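Local coordinates for protein leucine aminopeptidase (Legionella pneumophila, PDB 5GNE) that probably works as a zinc-dependent aminopeptidase of the M28 family, removing residues from the N-terminal ends of peptides, at residues Glu6-Val12 with Ser34-Ile40; Asn57-Pro63 with Gly241-Tyr247; Thr164-Gln170 with Ala236-Arg240; Lys283-Asp287 with His318-Asn323. Where two conformers were deposited one is given. Residue numbers count along the deposited sequence, not the author numbering.

Interaction 1 (Glu6-Val12 with Ser34-Ile40); sequences EEDRIIV and SFIAIPI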
# COMPACT_ATOMS: atom_id res chain seq x y z
N GLU A 6 -6.77 -19.45 16.12
CA GLU A 6 -7.94 -20.01 15.44
C GLU A 6 -8.93 -18.96 14.93
O GLU A 6 -9.26 -18.90 13.74
CB GLU A 6 -8.66 -21.01 16.36
CG GLU A 6 -10.17 -21.14 16.08
CD GLU A 6 -10.50 -22.22 15.08
OE1 GLU A 6 -9.58 -22.94 14.66
OE2 GLU A 6 -11.69 -22.33 14.70
N GLU A 7 -9.39 -18.11 15.84
CA GLU A 7 -10.36 -17.11 15.46
C GLU A 7 -9.74 -15.77 15.17
O GLU A 7 -8.94 -15.26 15.94
CB GLU A 7 -11.42 -16.93 16.52
CG GLU A 7 -12.43 -18.02 16.53
CD GLU A 7 -13.75 -17.53 17.03
OE1 GLU A 7 -13.84 -17.19 18.24
OE2 GLU A 7 -14.70 -17.45 16.21
N ASP A 8 -10.18 -15.18 14.07
CA ASP A 8 -9.73 -13.87 13.71
C ASP A 8 -10.62 -12.86 14.38
O ASP A 8 -11.83 -13.07 14.53
CB ASP A 8 -9.75 -13.67 12.20
CG ASP A 8 -8.84 -14.63 11.49
OD1 ASP A 8 -7.63 -14.36 11.44
OD2 ASP A 8 -9.32 -15.67 10.99
N ARG A 9 -10.02 -11.76 14.81
CA ARG A 9 -10.80 -10.66 15.31
C ARG A 9 -10.68 -9.53 14.32
O ARG A 9 -9.59 -9.01 14.05
CB ARG A 9 -10.34 -10.25 16.71
CG ARG A 9 -10.60 -11.36 17.73
CD ARG A 9 -10.27 -10.93 19.16
NE ARG A 9 -8.84 -10.92 19.41
CZ ARG A 9 -8.32 -10.64 20.59
NH1 ARG A 9 -9.14 -10.32 21.59
NH2 ARG A 9 -7.01 -10.66 20.77
N ILE A 10 -11.82 -9.15 13.75
CA ILE A 10 -11.83 -8.18 12.65
C ILE A 10 -12.91 -7.15 12.88
O ILE A 10 -13.87 -7.39 13.62
CB ILE A 10 -12.08 -8.84 11.28
CG1 ILE A 10 -13.48 -9.45 11.20
CG2 ILE A 10 -11.08 -9.94 11.02
CD1 ILE A 10 -13.73 -10.07 9.85
N ILE A 11 -12.73 -6.00 12.23
CA ILE A 11 -13.73 -4.94 12.28
C ILE A 11 -14.38 -4.84 10.91
O ILE A 11 -13.69 -4.78 9.89
CB ILE A 11 -13.10 -3.61 12.70
CG1 ILE A 11 -12.66 -3.72 14.17
CG2 ILE A 11 -14.08 -2.45 12.52
CD1 ILE A 11 -11.80 -2.57 14.60
N VAL A 12 -15.70 -4.91 10.88
CA VAL A 12 -16.48 -4.81 9.65
C VAL A 12 -17.61 -3.80 9.73
O VAL A 12 -18.09 -3.49 10.80
CB VAL A 12 -17.08 -6.16 9.29
CG1 VAL A 12 -15.95 -7.16 9.02
CG2 VAL A 12 -17.98 -6.62 10.43
N SER A 34 -19.00 -3.20 13.47
CA SER A 34 -18.94 -4.30 14.43
C SER A 34 -17.53 -4.85 14.59
O SER A 34 -16.79 -5.01 13.61
CB SER A 34 -19.87 -5.42 14.00
OG SER A 34 -21.21 -4.93 13.93
N PHE A 35 -17.17 -5.15 15.84
CA PHE A 35 -15.91 -5.79 16.17
C PHE A 35 -16.22 -7.24 16.49
O PHE A 35 -16.95 -7.52 17.45
CB PHE A 35 -15.22 -5.09 17.34
CG PHE A 35 -13.94 -5.75 17.80
CD1 PHE A 35 -13.03 -6.24 16.88
CD2 PHE A 35 -13.63 -5.83 19.16
CE1 PHE A 35 -11.84 -6.83 17.29
CE2 PHE A 35 -12.43 -6.44 19.60
CZ PHE A 35 -11.54 -6.93 18.67
N ILE A 36 -15.74 -8.17 15.67
CA ILE A 36 -16.18 -9.55 15.79
C ILE A 36 -15.07 -10.57 15.81
O ILE A 36 -13.94 -10.32 15.39
CB ILE A 36 -17.14 -9.94 14.65
CG1 ILE A 36 -16.44 -9.83 13.30
CG2 ILE A 36 -18.40 -9.08 14.67
CD1 ILE A 36 -17.29 -10.40 12.11
N ALA A 37 -15.41 -11.75 16.30
CA ALA A 37 -14.53 -12.89 16.21
C ALA A 37 -15.18 -13.91 15.28
O ALA A 37 -16.35 -14.27 15.45
CB ALA A 37 -14.27 -13.49 17.59
N ILE A 38 -14.42 -14.35 14.29
CA ILE A 38 -14.96 -15.23 13.27
C ILE A 38 -13.79 -16.01 12.70
O ILE A 38 -12.72 -15.46 12.43
CB ILE A 38 -15.73 -14.44 12.16
CG1 ILE A 38 -16.55 -15.39 11.28
CG2 ILE A 38 -14.79 -13.57 11.30
CD1 ILE A 38 -17.30 -14.69 10.18
N PRO A 39 -13.96 -17.33 12.56
CA PRO A 39 -12.85 -18.08 11.99
C PRO A 39 -12.98 -18.02 10.48
O PRO A 39 -13.86 -18.65 9.90
CB PRO A 39 -13.04 -19.48 12.57
CG PRO A 39 -14.51 -19.55 12.96
CD PRO A 39 -15.13 -18.19 12.80
N ILE A 40 -12.11 -17.24 9.85
CA ILE A 40 -12.16 -17.05 8.42
C ILE A 40 -11.69 -18.30 7.68
O ILE A 40 -10.51 -18.65 7.71
CB ILE A 40 -11.30 -15.86 8.00
CG1 ILE A 40 -11.79 -14.60 8.71
CG2 ILE A 40 -11.32 -15.70 6.45
CD1 ILE A 40 -10.93 -13.37 8.47
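This is an antiparallel beta pairing near the N-terminus, between the inner two strands of a small four-stranded sheet set apart from the large central sheet. Residues 8-12 run against 34-38 at 150°, with the axes 4.7 Å apart at closest. Three hydrogen-bonded pairs hold it. Asp8 N reaches Ile38 O at 3.0 Å and Ile38 N returns to Asp8 O at 2.9 Å; both bonds of Ile10 with Ile36, N to O each way, are 2.9 Å; Val12 N to Ser34 O is 2.9 Å and Ser34 N to Val12 O 2.8 Å. In between, Arg9 faces Ala37 and Ile11 faces Phe35 as non-hydrogen-bonded pairs, where CA-H...O contacts such as Arg9 CA to Ile36 O (3.2 Å) fill the gap.

On the face of Ile10, Ile36 and Ile38, which also carries Val12, Ile10 CG1 meets Ile36 CG1 at 3.6 Å, and Ile10 CD1 meets Ile38 CG2 at 3.9 Å. On the other, Ile11 CG1 lies 3.7 Å from Phe35 CD1. Beyond the end of strand 33-38, Ile40 N donates weakly to Asp8 OD2 (3.4 Å), while Asp8 OD1 makes a salt bridge to Lys167.

Helix 14-20 covers the Ile10 face with Tyr17 and Leu20, and helix 75-81 packs on Ile11 and Phe35. Strand 25-29 flanks 33-38, and strand 59-60 flanks 8-13.

Interaction 2 (Asn57-Pro63 with Gly241-Tyr247); sequences NYLNAEP and GLIGSGY
Residues 57-63 pass, extended, over the start of helix 243-254 and then turn into a helix of their own. The two segments come closest at Leu59 and Gly241 (CA atoms 4.5 Å apart) and at Pro63 and Gly246 (5.2 Å). Gly241 and Leu242 both sit in the left-handed region, phi/psi 62/35 and 62/25, and Leu242 is the N-cap of the helix that follows.

Of polar contacts, one hydrogen bond joins the segments: Asn60 N to Gly241 O, 2.9 Å and almost linear. Asn60 (chi1 t) also turns OD1 to Glu62 N at 2.8 Å, a capping bond at the turn into helix 62-65.

Two CH-pi contacts follow. Gly241 CA lies over the face of the Tyr58 ring (chi1 p), 3.8 Å from its centroid; a CB here would clash with Tyr58 CE2. Pro63 CG stands 4.1 Å above the centroid of Tyr247 (chi1 m), nearly on the ring normal. Gly246 leaves space for that same proline, whose CG a CB would strike.

Apolar contacts complete it: Pro63 CG to Ile243 CG1 3.8 Å, and Leu59 CD1 to Leu242 CD1 4.1 Å.

The contact thus joins the small N-terminal sheet to the peptidase core. Leu59 and Ala61 bond through their backbones to strand 8-13, while Leu59 and Leu242 also touch helix 318-323.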
# COMPACT_ATOMS: atom_id res chain seq x y z
N ASN A 57 -14.40 -3.25 2.66
CA ASN A 57 -13.41 -4.20 3.09
C ASN A 57 -13.46 -4.33 4.61
O ASN A 57 -14.19 -3.61 5.26
CB ASN A 57 -12.03 -3.77 2.60
CG ASN A 57 -11.03 -4.89 2.67
OD1 ASN A 57 -11.40 -6.06 2.64
ND2 ASN A 57 -9.76 -4.54 2.75
N TYR A 58 -12.68 -5.25 5.16
CA TYR A 58 -12.58 -5.38 6.61
C TYR A 58 -11.16 -5.12 7.11
O TYR A 58 -10.20 -5.17 6.36
CB TYR A 58 -13.02 -6.77 7.05
CG TYR A 58 -12.07 -7.87 6.63
CD1 TYR A 58 -12.09 -8.36 5.33
CD2 TYR A 58 -11.25 -8.46 7.54
CE1 TYR A 58 -11.26 -9.38 4.95
CE2 TYR A 58 -10.41 -9.50 7.18
CZ TYR A 58 -10.43 -9.96 5.90
OH TYR A 58 -9.59 -10.99 5.55
N LEU A 59 -11.05 -4.82 8.40
CA LEU A 59 -9.75 -4.58 8.99
C LEU A 59 -9.43 -5.71 9.96
O LEU A 59 -10.21 -5.99 10.85
CB LEU A 59 -9.75 -3.24 9.72
CG LEU A 59 -8.46 -2.78 10.41
CD1 LEU A 59 -7.34 -2.48 9.39
CD2 LEU A 59 -8.77 -1.57 11.29
N ASN A 60 -8.31 -6.38 9.79
CA ASN A 60 -7.94 -7.35 10.81
C ASN A 60 -7.33 -6.63 11.99
O ASN A 60 -6.37 -5.90 11.84
CB ASN A 60 -6.97 -8.39 10.27
CG ASN A 60 -6.80 -9.55 11.24
OD1 ASN A 60 -6.54 -9.35 12.42
ND2 ASN A 60 -6.98 -10.76 10.75
N ALA A 61 -7.88 -6.86 13.18
CA ALA A 61 -7.47 -6.11 14.37
C ALA A 61 -6.21 -6.64 15.00
O ALA A 61 -5.59 -5.94 15.81
CB ALA A 61 -8.56 -6.11 15.38
N GLU A 62 -5.82 -7.87 14.66
CA GLU A 62 -4.68 -8.50 15.34
C GLU A 62 -3.43 -7.63 15.49
O GLU A 62 -2.81 -7.65 16.54
CB GLU A 62 -4.31 -9.81 14.65
CG GLU A 62 -3.38 -10.64 15.51
CD GLU A 62 -3.06 -12.00 14.92
OE1 GLU A 62 -2.00 -12.17 14.27
OE2 GLU A 62 -3.87 -12.93 15.14
N PRO A 63 -3.04 -6.86 14.46
CA PRO A 63 -1.83 -6.07 14.71
C PRO A 63 -2.03 -5.03 15.81
O PRO A 63 -1.05 -4.60 16.38
CB PRO A 63 -1.58 -5.37 13.37
CG PRO A 63 -2.21 -6.27 12.36
CD PRO A 63 -3.45 -6.78 13.04
N GLY A 241 -7.61 -8.29 4.96
CA GLY A 241 -7.91 -7.23 5.90
C GLY A 241 -6.73 -6.36 6.30
O GLY A 241 -6.60 -5.95 7.45
N LEU A 242 -5.84 -6.13 5.33
CA LEU A 242 -4.72 -5.20 5.51
C LEU A 242 -3.75 -5.63 6.61
O LEU A 242 -3.04 -4.81 7.17
CB LEU A 242 -5.21 -3.78 5.81
CG LEU A 242 -6.41 -3.26 5.00
CD1 LEU A 242 -6.70 -1.80 5.35
CD2 LEU A 242 -6.19 -3.45 3.53
N ILE A 243 -3.70 -6.92 6.90
CA ILE A 243 -2.94 -7.35 8.08
C ILE A 243 -1.41 -7.19 7.91
O ILE A 243 -0.73 -6.90 8.90
CB ILE A 243 -3.30 -8.81 8.49
CG1 ILE A 243 -2.70 -9.12 9.88
CG2 ILE A 243 -2.84 -9.80 7.45
CD1 ILE A 243 -2.98 -10.53 10.42
N GLY A 244 -0.88 -7.33 6.69
CA GLY A 244 0.56 -7.15 6.50
C GLY A 244 1.06 -5.78 6.94
O GLY A 244 1.96 -5.69 7.81
N SER A 245 0.48 -4.71 6.38
CA SER A 245 0.85 -3.35 6.76
C SER A 245 0.53 -3.05 8.24
O SER A 245 1.16 -2.20 8.85
CB SER A 245 0.15 -2.30 5.89
OG SER A 245 -1.23 -2.56 5.78
N GLY A 246 -0.49 -3.72 8.78
CA GLY A 246 -0.75 -3.69 10.21
C GLY A 246 0.53 -3.98 10.98
O GLY A 246 1.04 -3.15 11.74
N TYR A 247 1.07 -5.17 10.76
CA TYR A 247 2.33 -5.55 11.39
C TYR A 247 3.47 -4.59 11.08
O TYR A 247 4.23 -4.25 11.98
CB TYR A 247 2.69 -6.98 10.98
CG TYR A 247 1.80 -7.97 11.68
CD1 TYR A 247 1.77 -8.02 13.08
CD2 TYR A 247 1.00 -8.85 10.97
CE1 TYR A 247 0.96 -8.92 13.74
CE2 TYR A 247 0.20 -9.76 11.63
CZ TYR A 247 0.18 -9.79 13.02
OH TYR A 247 -0.61 -10.68 13.68

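Interaction 3 (Thr164-Gln170 with Ala236-Arg240); sequences TGNKFIQ and AAEER. With ZN (zinc ion), chain C.
The loop after strand 230-235 supplies a zinc ligand to the paired-metal site of this M28 peptidase, and residues 164-170 back it from behind. A type I turn runs from Ala237 to Arg240, closed by Arg240 N to Ala237 O at 2.9 Å. Ala237 enters it with left-handed phi/psi of 52/32. Within the turn, as its third residue, Glu239 binds zinc through OE2 at 2.4 Å, with Asp204 and His344 as the other protein ligands. A water 2.1 Å from the zinc donates to Glu238 OE2 (3.2 Å).

On the other side Gln170, with chi1 and chi2 t, accepts from Ala237 N through OE1 at 3.0 Å; its NE2 bonds to the backbone carbonyls of Gly134 and Arg127. Thr164 OG1 donates to Gln170 O at 2.7 Å, and lies 3.3 Å from Ala236 CB. Phe168 (chi1 m) offers a ring face to Arg240 (chi1 and chi2 m): Arg240 CG is 4.0 Å from the Phe168 ring centroid, a CH-pi contact, while Arg240 NH2 makes a salt bridge to Asp196.

Glu238, on the zinc-bound water, is consistent with the general base of M28 enzymes; segment 164-170 contributes a neutral amide and an aromatic ring, leaving both carboxylates at the metal site.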
# COMPACT_ATOMS: atom_id res chain seq x y z
N THR A 164 4.24 -11.80 9.21
CA THR A 164 2.82 -11.46 9.18
C THR A 164 2.13 -12.25 10.28
O THR A 164 1.24 -13.05 10.05
CB THR A 164 2.19 -11.72 7.78
OG1 THR A 164 2.97 -11.04 6.79
CG2 THR A 164 0.76 -11.15 7.69
N GLY A 165 2.58 -11.98 11.50
CA GLY A 165 2.14 -12.71 12.67
C GLY A 165 2.33 -14.20 12.46
O GLY A 165 3.32 -14.65 11.88
N ASN A 166 1.37 -14.98 12.92
CA ASN A 166 1.48 -16.42 12.77
C ASN A 166 0.37 -16.92 11.86
O ASN A 166 0.14 -18.11 11.74
CB ASN A 166 1.42 -17.14 14.12
CG ASN A 166 2.78 -17.18 14.82
OD1 ASN A 166 3.82 -17.32 14.18
ND2 ASN A 166 2.75 -17.08 16.15
N LYS A 167 -0.29 -15.98 11.19
CA LYS A 167 -1.44 -16.34 10.38
C LYS A 167 -1.11 -16.61 8.93
O LYS A 167 -1.82 -17.36 8.27
CB LYS A 167 -2.51 -15.25 10.48
CG LYS A 167 -2.64 -14.70 11.89
CD LYS A 167 -3.72 -13.65 12.01
CE LYS A 167 -4.96 -14.20 12.71
NZ LYS A 167 -6.08 -13.20 12.85
N PHE A 168 -0.06 -15.96 8.42
CA PHE A 168 0.26 -16.06 6.99
C PHE A 168 1.75 -16.24 6.71
O PHE A 168 2.57 -15.46 7.18
CB PHE A 168 -0.27 -14.83 6.26
CG PHE A 168 -1.78 -14.75 6.23
CD1 PHE A 168 -2.51 -15.56 5.37
CD2 PHE A 168 -2.46 -13.92 7.10
CE1 PHE A 168 -3.91 -15.49 5.34
CE2 PHE A 168 -3.86 -13.86 7.08
CZ PHE A 168 -4.59 -14.64 6.21
N ILE A 169 2.09 -17.25 5.91
CA ILE A 169 3.49 -17.54 5.62
C ILE A 169 4.19 -16.44 4.81
O ILE A 169 5.41 -16.33 4.83
CB ILE A 169 3.65 -18.90 4.90
CG1 ILE A 169 2.75 -18.99 3.67
CG2 ILE A 169 3.35 -20.05 5.83
CD1 ILE A 169 3.06 -20.19 2.79
N GLN A 170 3.43 -15.64 4.09
CA GLN A 170 4.03 -14.56 3.31
C GLN A 170 4.41 -13.38 4.21
O GLN A 170 3.57 -12.80 4.88
CB GLN A 170 3.06 -14.11 2.22
CG GLN A 170 3.53 -12.95 1.38
CD GLN A 170 2.42 -12.41 0.51
OE1 GLN A 170 1.43 -11.89 1.01
NE2 GLN A 170 2.57 -12.54 -0.79
N ALA A 236 2.76 -7.67 2.82
CA ALA A 236 2.11 -8.98 2.69
C ALA A 236 0.61 -8.83 2.94
O ALA A 236 0.18 -7.88 3.55
CB ALA A 236 2.72 -9.95 3.66
N ALA A 237 -0.17 -9.79 2.46
CA ALA A 237 -1.52 -10.03 2.94
C ALA A 237 -2.46 -8.82 2.98
O ALA A 237 -3.37 -8.75 3.84
CB ALA A 237 -1.43 -10.63 4.36
N GLU A 238 -2.29 -7.89 2.05
CA GLU A 238 -3.22 -6.76 2.00
C GLU A 238 -4.64 -7.26 1.72
O GLU A 238 -5.62 -6.67 2.16
CB GLU A 238 -2.78 -5.74 0.97
CG GLU A 238 -3.64 -4.48 0.90
CD GLU A 238 -4.81 -4.62 -0.08
OE1 GLU A 238 -4.88 -5.65 -0.79
OE2 GLU A 238 -5.64 -3.69 -0.14
N GLU A 239 -4.73 -8.37 1.00
CA GLU A 239 -6.01 -8.95 0.62
C GLU A 239 -6.63 -9.73 1.77
O GLU A 239 -7.68 -10.33 1.62
CB GLU A 239 -5.85 -9.82 -0.65
CG GLU A 239 -5.42 -9.02 -1.93
CD GLU A 239 -6.52 -8.09 -2.43
OE1 GLU A 239 -7.56 -8.04 -1.74
OE2 GLU A 239 -6.36 -7.42 -3.49
N ARG A 240 -5.99 -9.67 2.93
CA ARG A 240 -6.50 -10.30 4.16
C ARG A 240 -6.75 -9.26 5.24
O ARG A 240 -6.16 -9.31 6.32
CB ARG A 240 -5.51 -11.38 4.68
CG ARG A 240 -4.94 -12.25 3.55
CD ARG A 240 -6.00 -13.20 2.96
NE ARG A 240 -5.43 -13.98 1.87
CZ ARG A 240 -5.92 -15.11 1.38
NH1 ARG A 240 -7.00 -15.68 1.89
NH2 ARG A 240 -5.28 -15.71 0.38
ZN ZN C . -7.38 -5.30 -3.52
O HOH W 1 -7.56 -3.41 -2.73

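Interaction 4 (Lys283-Asp287 with His318-Asn323); sequences KDYVD and HVNWTN
Residues 318-323 form a short helix, with Thr322 N to His318 O at 3.0 Å and Asn323 N to Val319 O at 2.9 Å. Residues 283-287 are an irregular loop that comes nearest at Tyr285 and Val319, CA atoms 6.2 Å apart. Tyr285 takes a left-handed conformation (phi/psi 63/29) between extended Asp284 and Val286, and this kink aims both its CA-to-CB bond and its carbonyl at the helix. Tyr285 O lies 3.3 Å from His318 CD2, at the edge of the imidazole, and a very tight 2.9 Å from Thr322 CG2.

The loop follows strand 279-282 and leads into helix 288-302, capped by Asp287 OD1 on Leu290 N; helix 318-323 precedes strand 328-332, the antiparallel neighbour of 279-282. The contact therefore lies at one end of two adjacent strands of the alpha/beta core, joining the loop that leaves one to the helix that precedes the other.

Tyr285 does most of the side-chain work, with chi1 of -94° between wells and chi2 of -88°. Its CD1 is 4.0 Å from Val319 CG2 and 3.5 Å from Thr322 OG1, and its CE1 is 3.8 Å from Asn323 OD1, which sits near the ring plane. Tyr85 meets the same ring. Val286 CG1 approaches His318 CD2 at 3.9 Å; His318, with chi1 p, also meets Tyr330, and its side chain is about 7 Å from that of the zinc ligand Asp266.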
# COMPACT_ATOMS: atom_id res chain seq x y z
N LYS A 283 -9.56 11.20 -0.97
CA LYS A 283 -9.74 12.25 0.02
C LYS A 283 -10.15 11.78 1.41
O LYS A 283 -10.19 12.59 2.34
CB LYS A 283 -10.74 13.32 -0.46
CG LYS A 283 -11.61 13.00 -1.65
CD LYS A 283 -12.50 14.23 -1.90
CE LYS A 283 -13.36 14.12 -3.14
NZ LYS A 283 -14.42 15.18 -3.15
N ASP A 284 -10.48 10.50 1.59
CA ASP A 284 -10.72 10.04 2.96
C ASP A 284 -9.57 9.16 3.49
O ASP A 284 -8.89 8.45 2.75
CB ASP A 284 -12.09 9.35 3.08
CG ASP A 284 -12.37 8.35 1.97
OD1 ASP A 284 -11.56 7.43 1.77
OD2 ASP A 284 -13.42 8.49 1.29
N TYR A 285 -9.37 9.22 4.79
CA TYR A 285 -8.38 8.39 5.44
C TYR A 285 -6.96 8.69 4.96
O TYR A 285 -6.10 7.82 4.98
CB TYR A 285 -8.73 6.91 5.26
CG TYR A 285 -9.53 6.37 6.41
CD1 TYR A 285 -8.90 5.85 7.54
CD2 TYR A 285 -10.92 6.40 6.39
CE1 TYR A 285 -9.62 5.36 8.61
CE2 TYR A 285 -11.65 5.91 7.46
CZ TYR A 285 -10.99 5.39 8.56
OH TYR A 285 -11.72 4.91 9.62
N VAL A 286 -6.74 9.94 4.55
CA VAL A 286 -5.43 10.44 4.12
C VAL A 286 -5.22 11.80 4.77
O VAL A 286 -6.16 12.36 5.31
CB VAL A 286 -5.32 10.59 2.59
CG1 VAL A 286 -5.30 9.23 1.91
CG2 VAL A 286 -6.48 11.43 2.05
N ASP A 287 -4.00 12.29 4.76
CA ASP A 287 -3.69 13.64 5.23
C ASP A 287 -4.03 14.64 4.14
O ASP A 287 -3.55 14.51 3.01
CB ASP A 287 -2.20 13.77 5.58
CG ASP A 287 -1.88 15.09 6.26
OD1 ASP A 287 -1.23 15.96 5.64
OD2 ASP A 287 -2.26 15.25 7.43
N HIS A 318 -2.71 2.29 3.45
CA HIS A 318 -2.60 3.63 4.00
C HIS A 318 -3.40 3.78 5.30
O HIS A 318 -2.97 4.46 6.22
CB HIS A 318 -3.03 4.68 2.97
CG HIS A 318 -4.47 4.60 2.60
ND1 HIS A 318 -5.01 3.52 1.93
CD2 HIS A 318 -5.50 5.46 2.81
CE1 HIS A 318 -6.30 3.72 1.74
NE2 HIS A 318 -6.62 4.89 2.26
N VAL A 319 -4.52 3.07 5.36
CA VAL A 319 -5.41 3.06 6.53
C VAL A 319 -4.68 2.68 7.82
O VAL A 319 -4.93 3.27 8.87
CB VAL A 319 -6.61 2.11 6.27
CG1 VAL A 319 -7.34 1.73 7.54
CG2 VAL A 319 -7.57 2.79 5.29
N ASN A 320 -3.80 1.69 7.77
CA ASN A 320 -3.03 1.35 8.96
C ASN A 320 -2.09 2.48 9.41
O ASN A 320 -1.92 2.72 10.62
CB ASN A 320 -2.28 0.05 8.74
CG ASN A 320 -3.20 -1.16 8.82
OD1 ASN A 320 -4.03 -1.25 9.73
ND2 ASN A 320 -3.10 -2.06 7.85
N TRP A 321 -1.51 3.19 8.46
CA TRP A 321 -0.71 4.34 8.84
C TRP A 321 -1.56 5.47 9.47
O TRP A 321 -1.21 5.98 10.53
CB TRP A 321 0.08 4.88 7.62
CG TRP A 321 1.15 3.94 7.15
CD1 TRP A 321 1.05 3.03 6.14
CD2 TRP A 321 2.49 3.78 7.70
NE1 TRP A 321 2.24 2.32 6.00
CE2 TRP A 321 3.14 2.76 6.94
CE3 TRP A 321 3.20 4.40 8.73
CZ2 TRP A 321 4.45 2.35 7.18
CZ3 TRP A 321 4.53 3.98 8.99
CH2 TRP A 321 5.14 2.97 8.22
N THR A 322 -2.66 5.88 8.83
CA THR A 322 -3.40 6.99 9.38
C THR A 322 -4.02 6.60 10.72
O THR A 322 -4.11 7.43 11.61
CB THR A 322 -4.46 7.56 8.42
OG1 THR A 322 -5.74 6.98 8.66
CG2 THR A 322 -4.06 7.33 7.01
N ASN A 323 -4.42 5.34 10.89
CA ASN A 323 -4.93 4.91 12.20
C ASN A 323 -3.92 5.09 13.32
O ASN A 323 -4.32 5.22 14.47
CB ASN A 323 -5.33 3.43 12.18
CG ASN A 323 -6.69 3.23 11.58
OD1 ASN A 323 -7.42 4.17 11.43
ND2 ASN A 323 -7.03 2.00 11.24

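Interaction 1 builds the small N-terminal sheet, and interaction 2, its centre about 11 Å away, extends it: strand 59-60 lies beside strand 8-13, and the same segment then rests on helix 243-254 of the peptidase core. Interaction 3, its centre about 9 Å from that of interaction 2, is nested along the chain inside the loop that interaction 2 closes. Its Lys167 forms salt bridges to both Asp8 and Glu62, tying interactions 1, 2 and 3 together. Interaction 4 comes last in sequence and touches interaction 2 through Asn320 and Ser245, but not 1 or 3. Segments 236-240 and 241-247 are consecutive, so the zinc-bearing turn runs straight into the junction with the N-terminal region.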